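Local coordinates for protein metallophosphoesterase (Clostridium thermocellum, PDB 4J6O) that serves as the manganese-binding phosphatase component of a bacterial RNA repair system, probably removing 2'- or 3'-phosphates from the ends of broken RNA, at residues Gly64-Arg69 / Glu75-Val80; Val98-Lys103 / His113-Thr118. All blocks are in the same frame, centred on the assembly; numbering follows the deposited sequence.

Contact 1. Residues Gly64-Arg69 / Glu75-Val80; sequences GDLVDR and EVLKLV. With MN (manganese (II) ion), chain J.
V76 CG1 packs beside the L66 carbonyl, 3.8 Å from L66 O, somewhat out of its plane. The D65 carboxylate meets the manganese edge on, through OD2, and is split between two tasks. D65 OD2 binds manganese at 2.2 Å, while D65 OD1 accepts a hydrogen bond from the backbone N of H96. D19, H21 and a water, 2.3 Å from manganese by its O, also bind the metal. GDLVDR fits the GDxxD metallophosphoesterase signature, which here turns from strand 59-62 into the loop before helix 73-86. G64 has backbone angles (phi 87°, psi -165°) at which a CB would strike the preceding carbonyl. D65 serves the metal; L66 and V67 pack on the helix. L66 has its CG anti to its own carbonyl carbon (chi1 -52°), and its CD1 meets V80 CG1 tip to tip at 3.8 Å. V67 CG1 crosses the L77 fork, 4.0 Å from both L77 CD1 and L77 CD2. These side-chain contacts of L66 and V67 are buried and apolar. The D97 carboxylate grips the loop backbone, OD2 taking the N-H of D65 and OD1 that of L66. V67 O accepts a hydrogen bond from ND1 of H21, which binds the metal through NE2 and is probably oriented by it.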
loop_
_atom_site.group_PDB
_atom_site.type_symbol
_atom_site.label_atom_id
_atom_site.label_comp_id
_atom_site.label_asym_id
_atom_site.label_seq_id
_atom_site.Cartn_x
_atom_site.Cartn_y
_atom_site.Cartn_z
ATOM N N GLY A 64 0.105 -0.655 -0.753
ATOM C CA GLY A 64 0.894 0.259 -1.566
ATOM C C GLY A 64 1.479 1.414 -0.774
ATOM O O GLY A 64 1.519 1.384 0.476
ATOM N N ASP A 65 1.933 2.436 -1.474
ATOM C CA ASP A 65 2.734 3.550 -0.897
ATOM C C ASP A 65 3.964 2.951 -0.207
ATOM O O ASP A 65 4.234 3.161 0.981
ATOM C CB ASP A 65 1.919 4.427 0.036
ATOM C CG ASP A 65 1.341 5.674 -0.699
ATOM O OD1 ASP A 65 1.424 5.675 -1.934
ATOM O OD2 ASP A 65 0.813 6.596 -0.064
ATOM N N LEU A 66 4.685 2.144 -0.987
ATOM C CA LEU A 66 5.971 1.510 -0.565
ATOM C C LEU A 66 7.108 2.510 -0.524
ATOM O O LEU A 66 8.040 2.362 0.284
ATOM C CB LEU A 66 6.336 0.392 -1.578
ATOM C CG LEU A 66 5.260 -0.627 -1.864
ATOM C CD1 LEU A 66 5.877 -1.619 -2.894
ATOM C CD2 LEU A 66 4.810 -1.356 -0.597
ATOM N N VAL A 67 7.017 3.545 -1.381
ATOM C CA VAL A 67 8.132 4.452 -1.573
ATOM C C VAL A 67 7.874 5.816 -0.962
ATOM O O VAL A 67 6.792 6.072 -0.465
ATOM C CB VAL A 67 8.427 4.592 -3.098
ATOM C CG1 VAL A 67 8.666 3.196 -3.739
ATOM C CG2 VAL A 67 7.252 5.252 -3.812
ATOM N N ASP A 68 8.930 6.643 -0.924
ATOM C CA ASP A 68 8.922 8.022 -0.401
ATOM C C ASP A 68 9.066 8.109 1.102
ATOM O O ASP A 68 8.629 7.203 1.825
ATOM C CB ASP A 68 7.675 8.784 -0.865
ATOM C CG ASP A 68 7.696 9.075 -2.386
ATOM O OD1 ASP A 68 8.641 8.654 -3.078
ATOM O OD2 ASP A 68 6.727 9.686 -2.859
ATOM N N ARG A 69 9.761 9.159 1.552
ATOM C CA ARG A 69 9.827 9.624 2.945
ATOM C C ARG A 69 10.807 8.880 3.813
ATOM O O ARG A 69 11.676 9.480 4.446
ATOM C CB ARG A 69 8.487 9.631 3.664
ATOM C CG ARG A 69 7.474 10.619 3.057
ATOM C CD ARG A 69 6.210 10.660 3.881
ATOM N NE ARG A 69 5.256 11.673 3.383
ATOM C CZ ARG A 69 4.102 11.382 2.796
ATOM N NH1 ARG A 69 3.747 10.112 2.566
ATOM N NH2 ARG A 69 3.287 12.366 2.390
ATOM N N GLU A 75 15.218 -1.224 0.026
ATOM C CA GLU A 75 15.097 -2.501 0.717
ATOM C C GLU A 75 13.631 -2.911 0.782
ATOM O O GLU A 75 13.322 -4.089 0.561
ATOM C CB GLU A 75 15.700 -2.456 2.120
ATOM C CG GLU A 75 17.225 -2.306 2.133
ATOM C CD GLU A 75 17.934 -3.199 1.114
ATOM O OE1 GLU A 75 17.780 -4.442 1.185
ATOM O OE2 GLU A 75 18.639 -2.646 0.234
ATOM N N VAL A 76 12.741 -1.950 1.083
ATOM C CA VAL A 76 11.316 -2.251 1.024
ATOM C C VAL A 76 10.947 -2.776 -0.371
ATOM O O VAL A 76 10.228 -3.750 -0.523
ATOM C CB VAL A 76 10.439 -1.009 1.339
ATOM C CG1 VAL A 76 8.969 -1.287 1.071
ATOM C CG2 VAL A 76 10.623 -0.598 2.819
ATOM N N LEU A 77 11.430 -2.097 -1.404
ATOM C CA LEU A 77 11.081 -2.509 -2.753
ATOM C C LEU A 77 11.584 -3.913 -3.049
ATOM O O LEU A 77 10.854 -4.758 -3.606
ATOM C CB LEU A 77 11.677 -1.527 -3.768
ATOM C CG LEU A 77 10.834 -0.272 -3.930
ATOM C CD1 LEU A 77 11.679 0.775 -4.642
ATOM C CD2 LEU A 77 9.578 -0.570 -4.707
ATOM N N LYS A 78 12.821 -4.180 -2.674
ATOM C CA LYS A 78 13.368 -5.516 -2.963
ATOM C C LYS A 78 12.563 -6.595 -2.253
ATOM O O LYS A 78 12.309 -7.660 -2.791
ATOM C CB LYS A 78 14.828 -5.582 -2.513
ATOM C CG LYS A 78 15.736 -4.722 -3.356
ATOM C CD LYS A 78 17.111 -4.606 -2.767
ATOM C CE LYS A 78 17.879 -3.506 -3.456
ATOM N NZ LYS A 78 19.258 -3.561 -3.016
ATOM N N LEU A 79 12.221 -6.329 -1.003
ATOM C CA LEU A 79 11.492 -7.300 -0.209
ATOM C C LEU A 79 10.118 -7.529 -0.829
ATOM O O LEU A 79 9.728 -8.661 -1.055
ATOM C CB LEU A 79 11.397 -6.859 1.261
ATOM C CG LEU A 79 10.577 -7.795 2.139
ATOM C CD1 LEU A 79 11.405 -9.062 2.338
ATOM C CD2 LEU A 79 10.261 -7.145 3.512
ATOM N N VAL A 80 9.367 -6.453 -1.082
ATOM C CA VAL A 80 8.012 -6.606 -1.594
ATOM C C VAL A 80 7.951 -7.235 -3.002
ATOM O O VAL A 80 7.132 -8.134 -3.270
ATOM C CB VAL A 80 7.278 -5.236 -1.612
ATOM C CG1 VAL A 80 5.918 -5.393 -2.243
ATOM C CG2 VAL A 80 7.171 -4.751 -0.193
HETATM MN MN MN J . 0.806 7.161 2.017
HETATM O O HOH W 1 0.587 7.729 4.243
#

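Contact 2. Residues Val98-Lys103 / His113-Thr118; sequences VKLLRK and HGLDRT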
loop_
_atom_site.group_PDB
_atom_site.type_symbol
_atom_site.label_atom_id
_atom_site.label_comp_id
_atom_site.label_asym_id
_atom_site.label_seq_id
_atom_site.Cartn_x
_atom_site.Cartn_y
_atom_site.Cartn_z
ATOM N N VAL A 98 2.773 5.152 -8.097
ATOM C CA VAL A 98 2.421 5.494 -9.497
ATOM C C VAL A 98 3.104 6.783 -9.912
ATOM O O VAL A 98 3.558 6.930 -11.061
ATOM C CB VAL A 98 0.882 5.580 -9.662
ATOM C CG1 VAL A 98 0.462 6.232 -10.999
ATOM C CG2 VAL A 98 0.311 4.178 -9.556
ATOM N N LYS A 99 3.182 7.743 -8.989
ATOM C CA LYS A 99 3.890 8.980 -9.334
ATOM C C LYS A 99 5.374 8.677 -9.556
ATOM O O LYS A 99 6.011 9.254 -10.441
ATOM C CB LYS A 99 3.730 10.010 -8.234
ATOM C CG LYS A 99 4.639 11.230 -8.393
ATOM C CD LYS A 99 4.106 12.390 -7.556
ATOM C CE LYS A 99 5.068 13.556 -7.570
ATOM N NZ LYS A 99 4.774 14.499 -6.460
ATOM N N LEU A 100 5.943 7.767 -8.761
ATOM C CA LEU A 100 7.338 7.409 -8.959
ATOM C C LEU A 100 7.520 6.781 -10.313
ATOM O O LEU A 100 8.516 7.072 -10.998
ATOM C CB LEU A 100 7.831 6.419 -7.892
ATOM C CG LEU A 100 9.223 5.805 -8.151
ATOM C CD1 LEU A 100 10.364 6.818 -8.128
ATOM C CD2 LEU A 100 9.480 4.654 -7.136
ATOM N N LEU A 101 6.584 5.899 -10.684
ATOM C CA LEU A 101 6.643 5.267 -12.025
ATOM C C LEU A 101 6.630 6.309 -13.145
ATOM O O LEU A 101 7.436 6.219 -14.096
ATOM C CB LEU A 101 5.527 4.233 -12.211
ATOM C CG LEU A 101 5.400 3.628 -13.617
ATOM C CD1 LEU A 101 6.673 2.975 -14.006
ATOM C CD2 LEU A 101 4.278 2.639 -13.673
ATOM N N ARG A 102 5.783 7.331 -13.015
ATOM C CA ARG A 102 5.734 8.399 -14.034
ATOM C C ARG A 102 7.065 9.132 -14.092
ATOM O O ARG A 102 7.523 9.474 -15.167
ATOM C CB ARG A 102 4.611 9.376 -13.719
ATOM C CG ARG A 102 3.279 8.743 -13.975
ATOM C CD ARG A 102 2.115 9.549 -13.468
ATOM N NE ARG A 102 0.892 8.793 -13.712
ATOM C CZ ARG A 102 -0.233 8.941 -13.031
ATOM N NH1 ARG A 102 -0.294 9.830 -12.044
ATOM N NH2 ARG A 102 -1.292 8.196 -13.339
ATOM N N LYS A 103 7.701 9.351 -12.942
ATOM C CA LYS A 103 8.974 10.070 -12.914
ATOM C C LYS A 103 10.074 9.205 -13.554
ATOM O O LYS A 103 10.832 9.664 -14.406
ATOM C CB LYS A 103 9.321 10.466 -11.466
ATOM C CG LYS A 103 10.723 11.034 -11.252
ATOM C CD LYS A 103 10.931 12.362 -12.004
ATOM C CE LYS A 103 12.335 12.875 -11.785
ATOM N NZ LYS A 103 12.551 14.169 -12.492
ATOM N N HIS A 113 6.768 15.603 -1.043
ATOM C CA HIS A 113 6.203 14.602 -0.143
ATOM C C HIS A 113 7.076 13.387 -0.063
ATOM O O HIS A 113 6.540 12.263 0.023
ATOM C CB HIS A 113 4.822 14.198 -0.609
ATOM C CG HIS A 113 3.851 15.334 -0.620
ATOM N ND1 HIS A 113 3.235 15.774 -1.767
ATOM C CD2 HIS A 113 3.408 16.136 0.376
ATOM C CE1 HIS A 113 2.436 16.783 -1.476
ATOM N NE2 HIS A 113 2.525 17.028 -0.184
ATOM N N GLY A 114 8.395 13.584 -0.034
ATOM C CA GLY A 114 9.271 12.429 0.174
ATOM C C GLY A 114 9.869 11.793 -1.060
ATOM O O GLY A 114 10.679 10.867 -0.944
ATOM N N LEU A 115 9.458 12.250 -2.243
ATOM C CA LEU A 115 9.976 11.649 -3.469
ATOM C C LEU A 115 11.481 11.861 -3.599
ATOM O O LEU A 115 12.201 11.024 -4.157
ATOM C CB LEU A 115 9.227 12.172 -4.721
ATOM C CG LEU A 115 9.748 11.701 -6.091
ATOM C CD1 LEU A 115 9.723 10.186 -6.265
ATOM C CD2 LEU A 115 8.856 12.330 -7.137
ATOM N N ASP A 116 11.965 12.968 -3.062
ATOM C CA ASP A 116 13.397 13.231 -3.083
ATOM C C ASP A 116 14.135 12.070 -2.411
ATOM O O ASP A 116 15.186 11.653 -2.888
ATOM C CB ASP A 116 13.748 14.549 -2.391
ATOM C CG ASP A 116 13.481 14.506 -0.879
ATOM O OD1 ASP A 116 12.360 14.135 -0.491
ATOM O OD2 ASP A 116 14.396 14.848 -0.095
ATOM N N ARG A 117 13.584 11.550 -1.314
ATOM C CA ARG A 117 14.295 10.479 -0.637
ATOM C C ARG A 117 14.333 9.235 -1.513
ATOM O O ARG A 117 15.334 8.557 -1.556
ATOM C CB ARG A 117 13.653 10.074 0.711
ATOM C CG ARG A 117 13.357 11.214 1.656
ATOM C CD ARG A 117 14.615 11.958 1.992
ATOM N NE ARG A 117 14.355 13.257 2.613
ATOM C CZ ARG A 117 14.079 13.441 3.902
ATOM N NH1 ARG A 117 13.997 12.406 4.738
ATOM N NH2 ARG A 117 13.880 14.670 4.357
ATOM N N THR A 118 13.242 8.941 -2.222
ATOM C CA THR A 118 13.194 7.728 -3.051
ATOM C C THR A 118 14.273 7.861 -4.131
ATOM O O THR A 118 15.016 6.917 -4.430
ATOM C CB THR A 118 11.827 7.562 -3.752
ATOM O OG1 THR A 118 10.807 7.383 -2.759
ATOM C CG2 THR A 118 11.819 6.331 -4.725
#
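L115, one residue after the N-cap G114, is the first of H113-T118 to touch helix 95-104. Its two methyls are shared out. L115 CD1 lies 3.9 Å from L100 CD1, and L115 CD2 lies 4.0 Å from K99 CE. K99 is extended and passes across L115, so its aliphatic part packs here while its NZ goes on to hydrogen-bond the backbone O of Q110. D116 and R117 make no contact with helix 95-104 and pair with each other. R117 NE donates to the syn side of D116 OD2 at 3.1 Å, 30° out of the carboxylate plane, and that oxygen sits at the guanidinium edge, nearly in its plane. T118 closes the contact and is divided by polarity. T118 CG2, anti to its own N, meets the L100 fork end on, 3.7 Å from L100 CD1 and 3.8 Å from L100 CD2. T118 OG1 turns to D68 of contact 1. No hydrogen bond joins the two segments; the hold is apolar. The contact packs the start of helix 115-122 against helix 95-104. Helix 127-138 meets L100 and L101, and helix 168-176 meets V98 and R102. I73 of helix 73-86 touches R117 and T118.

Overall arrangement
Contact 1 closes before contact 2 opens, and their centres lie 11 Å apart within one calcineurin-like phosphoesterase fold. Contact 1 joins the loop after strand 59-62, a strand of the five-stranded sheet, to helix 73-86. Contact 2 joins helices 95-104 and 115-122. The two touch directly. T118 OG1 and D68 OD1 are 2.5 Å apart, a probable hydrogen bond, and R69 N probably donates to G114 O at 3.2 Å. V67 also packs on L100. The GDLVDR loop thus packs on both helix 73-86 and the helix pair of contact 2. D65 at manganese belongs to contact 1; contact 2 holds no metal ligand.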